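Local atomic coordinates of Phosphoglucosamine/phosphogalactosamine mutase (Sulfolobus tokodaii, PDB entry 2F7L), a protein that interconverts the 6-phosphates and 1-phosphates of glucosamine and galactosamine on the way to UDP-GlcNAc and UDP-GalNAc, with magnesium as cofactor. Residues V109-E121 with G308-N320. Residues are numbered along the deposited sequence; the frame is centred on the assembly and turned at random.
Sequences VDKDGIEIRREKE and GSVDIAHKVADEN
His-314 lies with its imidazole between Arg-117 on one face and Ile-114 on the opposite face. The contact joins two alpha/beta/alpha domains of the phosphohexose mutase fold: the loop between strand 103-109 and helix 118-130 of domain I packs on helix 309-318 of domain III. The Arg-117 chain runs extended from CG to NE along the ring, and the turn at the last torsion lays the guanidinium flat on it, planes 24° apart and centres 3.9 Å apart. Its CG also makes a CH-pi contact with that face. From the other side, Ile-114 CG2 sits 4.0 Å from the ring centroid and also meets Ala-313 CB at 3.5 Å. At the ring edge, His-314 NE2 donates to Glu-115 O over 3.3 Å. The acceptor is tilted 24° from the ring plane. The stacked faces and this bond together would limit rotation of the imidazole. Two salt bridges add to the contact. Arg-117 NH2 reaches Asp-318 OD1, near the guanidinium plane, through a weak hydrogen bond. The Arg-118 chain folds at chi2 (-41°), and this bend helps bring NH1 to 2.8 Å from Asp-311 OD2 in the second salt bridge. Val-310 packs against the Glu-115 side chain, which lies about 6 Å from that of Asp-245, a probable magnesium ligand by analogy with relatives. Within the loop, Asp-112 forms an Asx turn: its OD2 accepts from Ile-114 N at 3.2 Å, from above the carboxylate plane.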
ATOM      1  N   VAL A 109     -11.192   4.117   7.870  1.00 26.78           N
ATOM      2  CA  VAL A 109     -11.155   5.121   6.829  1.00 28.58           C
ATOM      3  C   VAL A 109     -12.141   6.247   7.070  1.00 30.17           C
ATOM      4  O   VAL A 109     -13.319   6.021   7.320  1.00 30.45           O
ATOM      5  CB  VAL A 109     -11.395   4.495   5.438  1.00 28.00           C
ATOM      6  CG1 VAL A 109     -11.894   3.091   5.588  1.00 28.27           C
ATOM      7  CG2 VAL A 109     -12.366   5.335   4.635  1.00 27.07           C
ATOM      8  N   ASP A 110     -11.628   7.467   6.994  1.00 32.61           N
ATOM      9  CA  ASP A 110     -12.427   8.668   7.198  1.00 34.95           C
ATOM     10  C   ASP A 110     -13.304   9.059   6.008  1.00 34.97           C
ATOM     11  O   ASP A 110     -13.299   8.413   4.961  1.00 34.63           O
ATOM     12  CB  ASP A 110     -11.522   9.846   7.564  1.00 37.13           C
ATOM     13  CG  ASP A 110     -12.305  11.049   8.032  1.00 38.71           C
ATOM     14  OD1 ASP A 110     -12.881  11.002   9.129  1.00 39.64           O
ATOM     15  OD2 ASP A 110     -12.357  12.049   7.290  1.00 42.19           O
ATOM     16  N   LYS A 111     -14.059  10.133   6.211  1.00 35.66           N
ATOM     17  CA  LYS A 111     -15.014  10.698   5.250  1.00 36.18           C
ATOM     18  C   LYS A 111     -14.516  10.832   3.817  1.00 36.25           C
ATOM     19  O   LYS A 111     -15.283  10.671   2.881  1.00 36.06           O
ATOM     20  CB  LYS A 111     -15.459  12.064   5.774  1.00 36.38           C
ATOM     21  CG  LYS A 111     -16.523  12.768   4.984  1.00 38.60           C
ATOM     22  CD  LYS A 111     -17.127  13.966   5.768  1.00 39.93           C
ATOM     23  CE  LYS A 111     -16.256  15.241   5.762  1.00 39.83           C
ATOM     24  NZ  LYS A 111     -15.016  15.162   6.571  1.00 39.64           N
ATOM     25  N   ASP A 112     -13.225  11.116   3.660  1.00 37.39           N
ATOM     26  CA  ASP A 112     -12.599  11.309   2.351  1.00 37.38           C
ATOM     27  C   ASP A 112     -12.140  10.051   1.593  1.00 36.64           C
ATOM     28  O   ASP A 112     -11.703  10.147   0.453  1.00 36.68           O
ATOM     29  CB  ASP A 112     -11.428  12.311   2.491  1.00 39.04           C
ATOM     30  CG  ASP A 112     -10.389  11.897   3.559  1.00 41.46           C
ATOM     31  OD1 ASP A 112      -9.476  12.717   3.854  1.00 41.73           O
ATOM     32  OD2 ASP A 112     -10.475  10.761   4.096  1.00 42.13           O
ATOM     33  N   GLY A 113     -12.240   8.879   2.215  1.00 35.98           N
ATOM     34  CA  GLY A 113     -11.843   7.655   1.543  1.00 34.87           C
ATOM     35  C   GLY A 113     -10.439   7.215   1.897  1.00 34.44           C
ATOM     36  O   GLY A 113      -9.993   6.136   1.517  1.00 34.82           O
ATOM     37  N   ILE A 114      -9.736   8.059   2.632  1.00 33.38           N
ATOM     38  CA  ILE A 114      -8.385   7.753   3.051  1.00 32.80           C
ATOM     39  C   ILE A 114      -8.445   7.305   4.513  1.00 33.09           C
ATOM     40  O   ILE A 114      -9.405   7.577   5.205  1.00 32.64           O
ATOM     41  CB  ILE A 114      -7.513   9.013   2.937  1.00 32.02           C
ATOM     42  CG1 ILE A 114      -7.832   9.717   1.621  1.00 31.48           C
ATOM     43  CG2 ILE A 114      -6.028   8.656   3.011  1.00 30.92           C
ATOM     44  CD1 ILE A 114      -7.092  11.015   1.416  1.00 30.77           C
ATOM     45  N   GLU A 115      -7.435   6.597   4.984  1.00 34.46           N
ATOM     46  CA  GLU A 115      -7.419   6.197   6.387  1.00 35.71           C
ATOM     47  C   GLU A 115      -7.348   7.480   7.223  1.00 35.82           C
ATOM     48  O   GLU A 115      -6.847   8.513   6.768  1.00 35.49           O
ATOM     49  CB  GLU A 115      -6.200   5.333   6.655  1.00 36.71           C
ATOM     50  CG  GLU A 115      -5.324   5.221   5.434  1.00 39.45           C
ATOM     51  CD  GLU A 115      -5.509   3.913   4.690  1.00 41.27           C
ATOM     52  OE1 GLU A 115      -5.054   3.832   3.521  1.00 42.03           O
ATOM     53  OE2 GLU A 115      -6.085   2.968   5.285  1.00 41.22           O
ATOM     54  N   ILE A 116      -7.853   7.418   8.447  1.00 36.33           N
ATOM     55  CA  ILE A 116      -7.859   8.589   9.315  1.00 36.63           C
ATOM     56  C   ILE A 116      -6.462   9.125   9.590  1.00 37.16           C
ATOM     57  O   ILE A 116      -5.503   8.359   9.671  1.00 37.04           O
ATOM     58  CB  ILE A 116      -8.578   8.288  10.672  1.00 35.67           C
ATOM     59  CG1 ILE A 116      -7.966   7.041  11.323  1.00 34.62           C
ATOM     60  CG2 ILE A 116     -10.084   8.093  10.436  1.00 35.52           C
ATOM     61  CD1 ILE A 116      -8.443   6.745  12.730  1.00 32.26           C
ATOM     62  N   ARG A 117      -6.366  10.447   9.704  1.00 38.17           N
ATOM     63  CA  ARG A 117      -5.112  11.117  10.001  1.00 39.98           C
ATOM     64  C   ARG A 117      -4.678  10.696  11.400  1.00 41.30           C
ATOM     65  O   ARG A 117      -5.492  10.198  12.178  1.00 40.62           O
ATOM     66  CB  ARG A 117      -5.303  12.627   9.955  1.00 40.12           C
ATOM     67  CG  ARG A 117      -5.383  13.201   8.554  1.00 40.59           C
ATOM     68  CD  ARG A 117      -5.992  14.595   8.557  1.00 40.70           C
ATOM     69  NE  ARG A 117      -5.967  15.190   7.227  1.00 42.31           N
ATOM     70  CZ  ARG A 117      -4.847  15.515   6.579  1.00 43.05           C
ATOM     71  NH1 ARG A 117      -3.670  15.295   7.152  1.00 42.83           N
ATOM     72  NH2 ARG A 117      -4.898  16.072   5.370  1.00 42.76           N
ATOM     73  N   ARG A 118      -3.406  10.906  11.730  1.00 43.80           N
ATOM     74  CA  ARG A 118      -2.890  10.496  13.042  1.00 46.13           C
ATOM     75  C   ARG A 118      -3.520  11.206  14.239  1.00 45.69           C
ATOM     76  O   ARG A 118      -3.793  10.591  15.270  1.00 44.61           O
ATOM     77  CB  ARG A 118      -1.371  10.629  13.066  1.00 48.52           C
ATOM     78  CG  ARG A 118      -0.698   9.907  11.893  1.00 53.53           C
ATOM     79  CD  ARG A 118      -1.348   8.529  11.578  1.00 57.08           C
ATOM     80  NE  ARG A 118      -0.611   7.772  10.550  1.00 61.01           N
ATOM     81  CZ  ARG A 118      -0.523   8.120   9.263  1.00 62.49           C
ATOM     82  NH1 ARG A 118      -1.135   9.221   8.827  1.00 64.21           N
ATOM     83  NH2 ARG A 118       0.197   7.384   8.412  1.00 62.16           N
ATOM     84  N   GLU A 119      -3.770  12.497  14.098  1.00 45.95           N
ATOM     85  CA  GLU A 119      -4.403  13.240  15.174  1.00 46.37           C
ATOM     86  C   GLU A 119      -5.739  12.560  15.529  1.00 45.45           C
ATOM     87  O   GLU A 119      -6.208  12.607  16.664  1.00 45.71           O
ATOM     88  CB  GLU A 119      -4.614  14.675  14.717  1.00 48.18           C
ATOM     89  CG  GLU A 119      -3.383  15.303  14.004  1.00 52.73           C
ATOM     90  CD  GLU A 119      -3.209  14.858  12.530  1.00 55.08           C
ATOM     91  OE1 GLU A 119      -4.236  14.497  11.908  1.00 55.99           O
ATOM     92  OE2 GLU A 119      -2.061  14.899  11.989  1.00 56.10           O
ATOM     93  N   LYS A 120      -6.340  11.905  14.548  1.00 44.85           N
ATOM     94  CA  LYS A 120      -7.599  11.212  14.764  1.00 44.02           C
ATOM     95  C   LYS A 120      -7.377   9.857  15.436  1.00 43.74           C
ATOM     96  O   LYS A 120      -8.233   9.399  16.199  1.00 43.95           O
ATOM     97  CB  LYS A 120      -8.356  11.048  13.436  1.00 43.70           C
ATOM     98  CG  LYS A 120      -8.703  12.383  12.808  1.00 44.08           C
ATOM     99  CD  LYS A 120      -9.767  12.277  11.752  1.00 45.49           C
ATOM    100  CE  LYS A 120     -10.251  13.666  11.313  1.00 46.28           C
ATOM    101  NZ  LYS A 120     -11.471  13.619  10.425  1.00 46.69           N
ATOM    102  N   GLU A 121      -6.245   9.207  15.161  1.00 42.46           N
ATOM    103  CA  GLU A 121      -5.985   7.924  15.804  1.00 41.46           C
ATOM    104  C   GLU A 121      -5.912   8.178  17.299  1.00 40.71           C
ATOM    105  O   GLU A 121      -6.343   7.354  18.114  1.00 41.04           O
ATOM    106  CB  GLU A 121      -4.666   7.316  15.329  1.00 41.70           C
ATOM    107  CG  GLU A 121      -4.612   7.004  13.851  1.00 43.02           C
ATOM    108  CD  GLU A 121      -3.320   6.311  13.443  1.00 44.63           C
ATOM    109  OE1 GLU A 121      -2.275   6.569  14.089  1.00 45.14           O
ATOM    110  OE2 GLU A 121      -3.344   5.521  12.464  1.00 45.68           O
ATOM    111  N   GLY A 308       5.440   5.532   4.650  1.00 42.49           N
ATOM    112  CA  GLY A 308       4.056   5.379   5.095  1.00 43.23           C
ATOM    113  C   GLY A 308       3.037   5.746   4.023  1.00 43.92           C
ATOM    114  O   GLY A 308       3.033   6.881   3.521  1.00 43.92           O
ATOM    115  N   SER A 309       2.173   4.788   3.680  1.00 43.84           N
ATOM    116  CA  SER A 309       1.144   4.972   2.655  1.00 43.88           C
ATOM    117  C   SER A 309       0.013   5.944   2.990  1.00 43.15           C
ATOM    118  O   SER A 309      -0.387   6.747   2.142  1.00 42.74           O
ATOM    119  CB  SER A 309       0.541   3.618   2.281  1.00 44.70           C
ATOM    120  OG  SER A 309       1.501   2.825   1.611  1.00 47.35           O
ATOM    121  N   VAL A 310      -0.522   5.850   4.203  1.00 42.38           N
ATOM    122  CA  VAL A 310      -1.599   6.741   4.614  1.00 42.16           C
ATOM    123  C   VAL A 310      -1.108   8.185   4.454  1.00 42.74           C
ATOM    124  O   VAL A 310      -1.758   9.010   3.804  1.00 42.65           O
ATOM    125  CB  VAL A 310      -2.003   6.512   6.102  1.00 41.68           C
ATOM    126  CG1 VAL A 310      -3.202   7.373   6.452  1.00 40.66           C
ATOM    127  CG2 VAL A 310      -2.290   5.035   6.360  1.00 40.53           C
ATOM    128  N   ASP A 311       0.049   8.478   5.048  1.00 42.99           N
ATOM    129  CA  ASP A 311       0.642   9.806   4.981  1.00 42.66           C
ATOM    130  C   ASP A 311       0.770  10.266   3.537  1.00 41.55           C
ATOM    131  O   ASP A 311       0.401  11.386   3.198  1.00 42.00           O
ATOM    132  CB  ASP A 311       2.016   9.788   5.642  1.00 45.59           C
ATOM    133  CG  ASP A 311       1.944   9.902   7.162  1.00 48.19           C
ATOM    134  OD1 ASP A 311       2.815   9.288   7.843  1.00 49.61           O
ATOM    135  OD2 ASP A 311       1.033  10.614   7.662  1.00 48.43           O
ATOM    136  N   ILE A 312       1.307   9.403   2.689  1.00 39.94           N
ATOM    137  CA  ILE A 312       1.476   9.725   1.284  1.00 38.26           C
ATOM    138  C   ILE A 312       0.132  10.103   0.673  1.00 38.19           C
ATOM    139  O   ILE A 312       0.008  11.137   0.019  1.00 37.83           O
ATOM    140  CB  ILE A 312       2.064   8.517   0.507  1.00 37.73           C
ATOM    141  CG1 ILE A 312       3.516   8.297   0.931  1.00 36.63           C
ATOM    142  CG2 ILE A 312       1.914   8.712  -1.012  1.00 36.07           C
ATOM    143  CD1 ILE A 312       4.157   7.086   0.283  1.00 36.55           C
ATOM    144  N   ALA A 313      -0.875   9.260   0.882  1.00 38.28           N
ATOM    145  CA  ALA A 313      -2.196   9.523   0.327  1.00 37.76           C
ATOM    146  C   ALA A 313      -2.576  10.955   0.654  1.00 36.83           C
ATOM    147  O   ALA A 313      -3.015  11.693  -0.219  1.00 36.94           O
ATOM    148  CB  ALA A 313      -3.225   8.536   0.888  1.00 37.77           C
ATOM    149  N   HIS A 314      -2.381  11.356   1.903  1.00 36.49           N
ATOM    150  CA  HIS A 314      -2.694  12.726   2.305  1.00 37.09           C
ATOM    151  C   HIS A 314      -1.781  13.771   1.622  1.00 37.03           C
ATOM    152  O   HIS A 314      -2.263  14.767   1.097  1.00 36.40           O
ATOM    153  CB  HIS A 314      -2.623  12.852   3.829  1.00 36.64           C
ATOM    154  CG  HIS A 314      -3.811  12.271   4.538  1.00 38.08           C
ATOM    155  ND1 HIS A 314      -5.098  12.724   4.332  1.00 37.94           N
ATOM    156  CD2 HIS A 314      -3.905  11.291   5.470  1.00 38.68           C
ATOM    157  CE1 HIS A 314      -5.930  12.050   5.106  1.00 38.22           C
ATOM    158  NE2 HIS A 314      -5.232  11.176   5.808  1.00 38.19           N
ATOM    159  N   LYS A 315      -0.472  13.544   1.613  1.00 37.00           N
ATOM    160  CA  LYS A 315       0.433  14.479   0.962  1.00 36.95           C
ATOM    161  C   LYS A 315       0.080  14.628  -0.518  1.00 37.19           C
ATOM    162  O   LYS A 315       0.083  15.725  -1.051  1.00 36.78           O
ATOM    163  CB  LYS A 315       1.889  14.018   1.108  1.00 36.95           C
ATOM    164  CG  LYS A 315       2.917  15.060   0.676  1.00 36.72           C
ATOM    165  CD  LYS A 315       4.340  14.594   0.902  1.00 37.13           C
ATOM    166  CE  LYS A 315       5.349  15.492   0.194  1.00 36.79           C
ATOM    167  NZ  LYS A 315       5.296  16.904   0.665  1.00 35.86           N
ATOM    168  N   VAL A 316      -0.219  13.534  -1.200  1.00 38.51           N
ATOM    169  CA  VAL A 316      -0.583  13.675  -2.601  1.00 39.87           C
ATOM    170  C   VAL A 316      -1.801  14.603  -2.677  1.00 41.58           C
ATOM    171  O   VAL A 316      -1.785  15.598  -3.414  1.00 41.61           O
ATOM    172  CB  VAL A 316      -0.916  12.326  -3.272  1.00 38.48           C
ATOM    173  CG1 VAL A 316      -1.287  12.554  -4.731  1.00 37.67           C
ATOM    174  CG2 VAL A 316       0.270  11.413  -3.199  1.00 37.34           C
ATOM    175  N   ALA A 317      -2.849  14.292  -1.916  1.00 43.26           N
ATOM    176  CA  ALA A 317      -4.033  15.150  -1.914  1.00 45.63           C
ATOM    177  C   ALA A 317      -3.621  16.588  -1.537  1.00 46.90           C
ATOM    178  O   ALA A 317      -3.739  17.501  -2.353  1.00 47.29           O
ATOM    179  CB  ALA A 317      -5.088  14.616  -0.932  1.00 44.67           C
ATOM    180  N   ASP A 318      -3.121  16.766  -0.314  1.00 48.32           N
ATOM    181  CA  ASP A 318      -2.676  18.062   0.200  1.00 50.23           C
ATOM    182  C   ASP A 318      -1.820  18.931  -0.737  1.00 51.24           C
ATOM    183  O   ASP A 318      -1.774  20.157  -0.578  1.00 51.55           O
ATOM    184  CB  ASP A 318      -1.910  17.860   1.501  1.00 51.86           C
ATOM    185  CG  ASP A 318      -2.826  17.701   2.696  1.00 54.56           C
ATOM    186  OD1 ASP A 318      -3.885  17.046   2.559  1.00 55.79           O
ATOM    187  OD2 ASP A 318      -2.487  18.222   3.783  1.00 56.43           O
ATOM    188  N   GLU A 319      -1.130  18.322  -1.698  1.00 51.26           N
ATOM    189  CA  GLU A 319      -0.314  19.119  -2.596  1.00 51.59           C
ATOM    190  C   GLU A 319      -0.728  18.917  -4.047  1.00 51.79           C
ATOM    191  O   GLU A 319       0.046  19.132  -4.993  1.00 52.06           O
ATOM    192  CB  GLU A 319       1.195  18.841  -2.362  1.00 51.76           C
ATOM    193  CG  GLU A 319       1.830  17.632  -3.040  1.00 52.00           C
ATOM    194  CD  GLU A 319       3.353  17.568  -2.789  1.00 53.16           C
ATOM    195  OE1 GLU A 319       3.779  17.413  -1.619  1.00 52.91           O
ATOM    196  OE2 GLU A 319       4.131  17.679  -3.763  1.00 52.90           O
ATOM    197  N   ASN A 320      -1.978  18.504  -4.206  1.00 51.51           N
ATOM    198  CA  ASN A 320      -2.554  18.307  -5.522  1.00 51.51           C
ATOM    199  C   ASN A 320      -1.522  17.754  -6.486  1.00 50.67           C
ATOM    200  O   ASN A 320      -1.339  18.275  -7.578  1.00 50.08           O
ATOM    201  CB  ASN A 320      -3.068  19.646  -6.023  1.00 53.15           C
ATOM    202  CG  ASN A 320      -3.854  19.524  -7.294  1.00 55.57           C
ATOM    203  OD1 ASN A 320      -4.934  18.919  -7.317  1.00 56.30           O
ATOM    204  ND2 ASN A 320      -3.323  20.103  -8.378  1.00 56.88           N
TER